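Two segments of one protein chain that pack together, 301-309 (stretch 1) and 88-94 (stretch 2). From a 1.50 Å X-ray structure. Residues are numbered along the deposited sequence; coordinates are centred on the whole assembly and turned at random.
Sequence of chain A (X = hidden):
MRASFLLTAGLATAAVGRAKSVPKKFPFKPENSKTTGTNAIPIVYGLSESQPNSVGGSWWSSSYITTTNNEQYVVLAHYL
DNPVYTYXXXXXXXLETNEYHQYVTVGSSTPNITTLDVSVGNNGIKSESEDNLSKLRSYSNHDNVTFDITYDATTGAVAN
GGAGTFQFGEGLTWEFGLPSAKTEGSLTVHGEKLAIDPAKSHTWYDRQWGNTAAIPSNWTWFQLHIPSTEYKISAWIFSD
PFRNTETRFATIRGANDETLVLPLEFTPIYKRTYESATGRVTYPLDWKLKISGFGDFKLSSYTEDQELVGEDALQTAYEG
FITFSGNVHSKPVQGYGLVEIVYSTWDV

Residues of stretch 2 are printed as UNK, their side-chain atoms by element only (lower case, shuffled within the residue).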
# COMPACT_ATOMS: atom_id res chain seq x y z
N SER A 301 -11.33 6.45 8.47
CA SER A 301 -9.97 6.39 8.98
C SER A 301 -9.99 6.03 10.47
O SER A 301 -10.83 6.52 11.23
CB SER A 301 -9.25 7.71 8.75
OG SER A 301 -7.89 7.61 9.14
N TYR A 302 -9.07 5.15 10.86
CA TYR A 302 -9.06 4.60 12.22
C TYR A 302 -8.75 5.67 13.27
O TYR A 302 -9.31 5.65 14.37
CB TYR A 302 -8.04 3.47 12.29
CG TYR A 302 -8.13 2.57 13.51
CD1 TYR A 302 -9.09 1.56 13.58
CD2 TYR A 302 -7.23 2.70 14.55
CE1 TYR A 302 -9.15 0.72 14.69
CE2 TYR A 302 -7.28 1.87 15.65
CZ TYR A 302 -8.25 0.89 15.71
OH TYR A 302 -8.30 0.05 16.80
N THR A 303 -7.84 6.59 12.94
CA THR A 303 -7.49 7.69 13.82
C THR A 303 -7.04 8.85 12.95
O THR A 303 -6.68 8.68 11.78
CB THR A 303 -6.40 7.28 14.83
OG1 THR A 303 -6.32 8.26 15.87
CG2 THR A 303 -5.04 7.15 14.14
N GLU A 304 -7.08 10.06 13.53
CA GLU A 304 -6.96 11.28 12.73
C GLU A 304 -5.57 11.41 12.11
O GLU A 304 -5.43 11.57 10.89
CB GLU A 304 -7.28 12.51 13.57
CG GLU A 304 -8.74 12.65 13.99
CD GLU A 304 -9.11 11.74 15.14
OE1 GLU A 304 -8.21 11.12 15.74
OE2 GLU A 304 -10.32 11.64 15.46
N ASP A 305 -4.52 11.40 12.94
CA ASP A 305 -3.16 11.64 12.48
C ASP A 305 -2.54 10.33 11.99
O ASP A 305 -2.16 9.47 12.79
CB ASP A 305 -2.33 12.27 13.60
CG ASP A 305 -0.88 12.51 13.19
OD1 ASP A 305 -0.54 12.40 11.99
OD2 ASP A 305 -0.07 12.84 14.09
N GLN A 306 -2.45 10.18 10.67
CA GLN A 306 -1.70 9.09 10.04
C GLN A 306 -0.96 9.63 8.82
O GLN A 306 -0.97 9.03 7.74
CB GLN A 306 -2.60 7.92 9.66
CG GLN A 306 -3.45 7.38 10.81
CD GLN A 306 -4.18 6.11 10.44
OE1 GLN A 306 -3.58 5.05 10.31
NE2 GLN A 306 -5.49 6.21 10.25
N GLU A 307 -0.29 10.77 8.99
CA GLU A 307 0.37 11.47 7.89
C GLU A 307 1.89 11.31 7.97
O GLU A 307 2.51 11.65 8.99
CB GLU A 307 0.02 12.96 7.90
CG GLU A 307 0.64 13.70 6.73
CD GLU A 307 0.45 15.21 6.84
OE1 GLU A 307 0.45 15.73 7.98
OE2 GLU A 307 0.30 15.85 5.79
N LEU A 308 2.48 10.80 6.89
CA LEU A 308 3.92 10.85 6.69
C LEU A 308 4.28 12.26 6.22
O LEU A 308 3.83 12.69 5.16
CB LEU A 308 4.35 9.82 5.65
CG LEU A 308 3.85 8.39 5.85
CD1 LEU A 308 4.23 7.49 4.69
CD2 LEU A 308 4.43 7.84 7.12
N VAL A 309 5.09 12.97 7.00
CA VAL A 309 5.33 14.39 6.78
C VAL A 309 6.67 14.58 6.09
O VAL A 309 7.73 14.34 6.68
CB VAL A 309 5.28 15.18 8.09
CG1 VAL A 309 5.55 16.65 7.81
CG2 VAL A 309 3.94 14.99 8.77
N UNK A 88 13.15 7.13 1.82
CA UNK A 88 12.49 6.05 2.54
C UNK A 88 11.63 6.67 3.61
O UNK A 88 12.04 7.62 4.28
c UNK A 88 12.49 2.79 3.16
c UNK A 88 11.76 1.71 5.20
c UNK A 88 13.52 5.10 3.17
c UNK A 88 11.92 1.69 3.82
c UNK A 88 12.90 3.91 3.88
c UNK A 88 12.17 2.83 5.93
c UNK A 88 12.73 3.92 5.26
N UNK A 89 10.42 6.14 3.77
CA UNK A 89 9.53 6.61 4.82
C UNK A 89 8.81 5.42 5.44
O UNK A 89 8.66 4.37 4.81
c UNK A 89 5.17 8.80 0.83
n UNK A 89 5.98 7.97 1.49
c UNK A 89 7.66 7.20 3.13
c UNK A 89 8.53 7.67 4.29
n UNK A 89 5.18 10.10 1.13
c UNK A 89 6.89 8.39 2.55
n UNK A 89 4.37 8.34 -0.12
N UNK A 90 8.43 5.57 6.70
CA UNK A 90 7.88 4.44 7.44
C UNK A 90 7.04 4.97 8.59
O UNK A 90 7.27 6.07 9.09
c UNK A 90 8.98 3.51 7.97
N UNK A 91 6.11 4.13 9.06
CA UNK A 91 5.28 4.50 10.19
C UNK A 91 4.85 3.26 10.95
O UNK A 91 4.86 2.14 10.42
c UNK A 91 4.05 5.31 9.75
o UNK A 91 3.14 4.51 9.00
N UNK A 92 4.46 3.47 12.21
CA UNK A 92 3.84 2.43 13.01
C UNK A 92 2.59 3.00 13.65
O UNK A 92 2.57 4.17 14.05
o UNK A 92 5.01 2.95 15.05
c UNK A 92 4.77 1.90 14.11
c UNK A 92 6.10 1.44 13.52
N UNK A 93 1.55 2.17 13.74
CA UNK A 93 0.29 2.54 14.38
C UNK A 93 -0.08 1.44 15.36
O UNK A 93 -0.20 0.28 14.96
c UNK A 93 -3.30 2.96 12.85
c UNK A 93 -2.24 4.44 14.59
c UNK A 93 -2.22 3.07 13.92
c UNK A 93 -0.83 2.75 13.36
N UNK A 94 -0.24 1.80 16.63
CA UNK A 94 -0.73 0.88 17.65
C UNK A 94 -2.26 0.89 17.62
O UNK A 94 -2.88 1.93 17.88
c UNK A 94 -0.63 0.34 20.14
n UNK A 94 0.29 0.05 21.05
o UNK A 94 -1.77 -0.10 20.19
c UNK A 94 -0.20 1.29 19.02

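Position 88 carries seven side-chain carbons, one leading into a six-membered ring with no heteroatom, and all lie out of reach of stretch 1. That pattern defines phenylalanine, F88. Buried as it is, an entirely hydrocarbon side chain suits the place, having no polar group to satisfy.

Position 89 has three carbons in a row, then a nitrogen, then a carbon bearing two further nitrogens: seven side-chain atoms ending in a planar guanidinium. The CA-to-CB bond points toward stretch 1, the chain is extended beyond its first torsion, and the third carbon lies against a methyl of L308. This is arginine, R89. CD of R89 is 3.5 Å from CD1 of L308, and the same methyl lies over one face of the guanidinium. Arginine can serve a buried site in this way because its hydrogen-bonding groups lie in the plane and round the edge, leaving the face free to receive a methyl; NE and NH1 are hydrogen-bonded elsewhere in the structure.

At position 90 a single carbon makes up the whole side chain. The CA-to-CB bond points away from stretch 1, and it is the backbone O that lies near CD2 of L308. The residue is alanine, A90: its O is 3.9 Å from CD2 of L308, whereas CB of A90 is 6.3 Å from CD2 of L308. A lone methyl needs no hydrogen-bond partner in this buried site.

Position 91 shows one carbon followed by one oxygen. The CA-to-CB bond points toward stretch 1, and CB lies against CD2 of L308. This is serine, S91, with its CB 3.7 Å from CD2 of L308. The side chain is short, and the L308 methyl lies close to the strand here.

Position 92 has a first carbon that carries both an oxygen and a carbon, out of reach of stretch 1. Branching at CB with one hydroxyl and one methyl means threonine, T92, well suited to an extended strand.

At position 93 four carbons fork at the second. The CA-to-CB bond points toward stretch 1; one end carbon reaches T303, the other Q306 and Y302. This is leucine, L93. CD1 of L93 is 3.9 Å from CG2 of T303, while CD2 of L93 lies 3.3 Å from OE1 of Q306 and 4.3 Å from CD2 of Y302, approaching that ring obliquely. A forked hydrocarbon can thus touch several residues at once.

Position 94 has two carbons, the second bearing an oxygen and a nitrogen; the CA-to-CB bond points away, and the amide lies well clear of stretch 1. This is asparagine, N94, whose partly exposed place tolerates a polar group.

The contact works mostly through side-chain packing, with no hydrogen bond between the stretches and 328 Å² buried. Alternation brings 89, 91 and 93 toward stretch 1. L308 packs against R89 and S91 and also touches the backbone O of A90, while L93 meets Y302, T303 and Q306. Within stretch 1, a 3.1 Å hydrogen bond from NE2 of Q306 to O of T303 links two residues that L93 touches.

Stretch 2 (88-94) FRASTLN
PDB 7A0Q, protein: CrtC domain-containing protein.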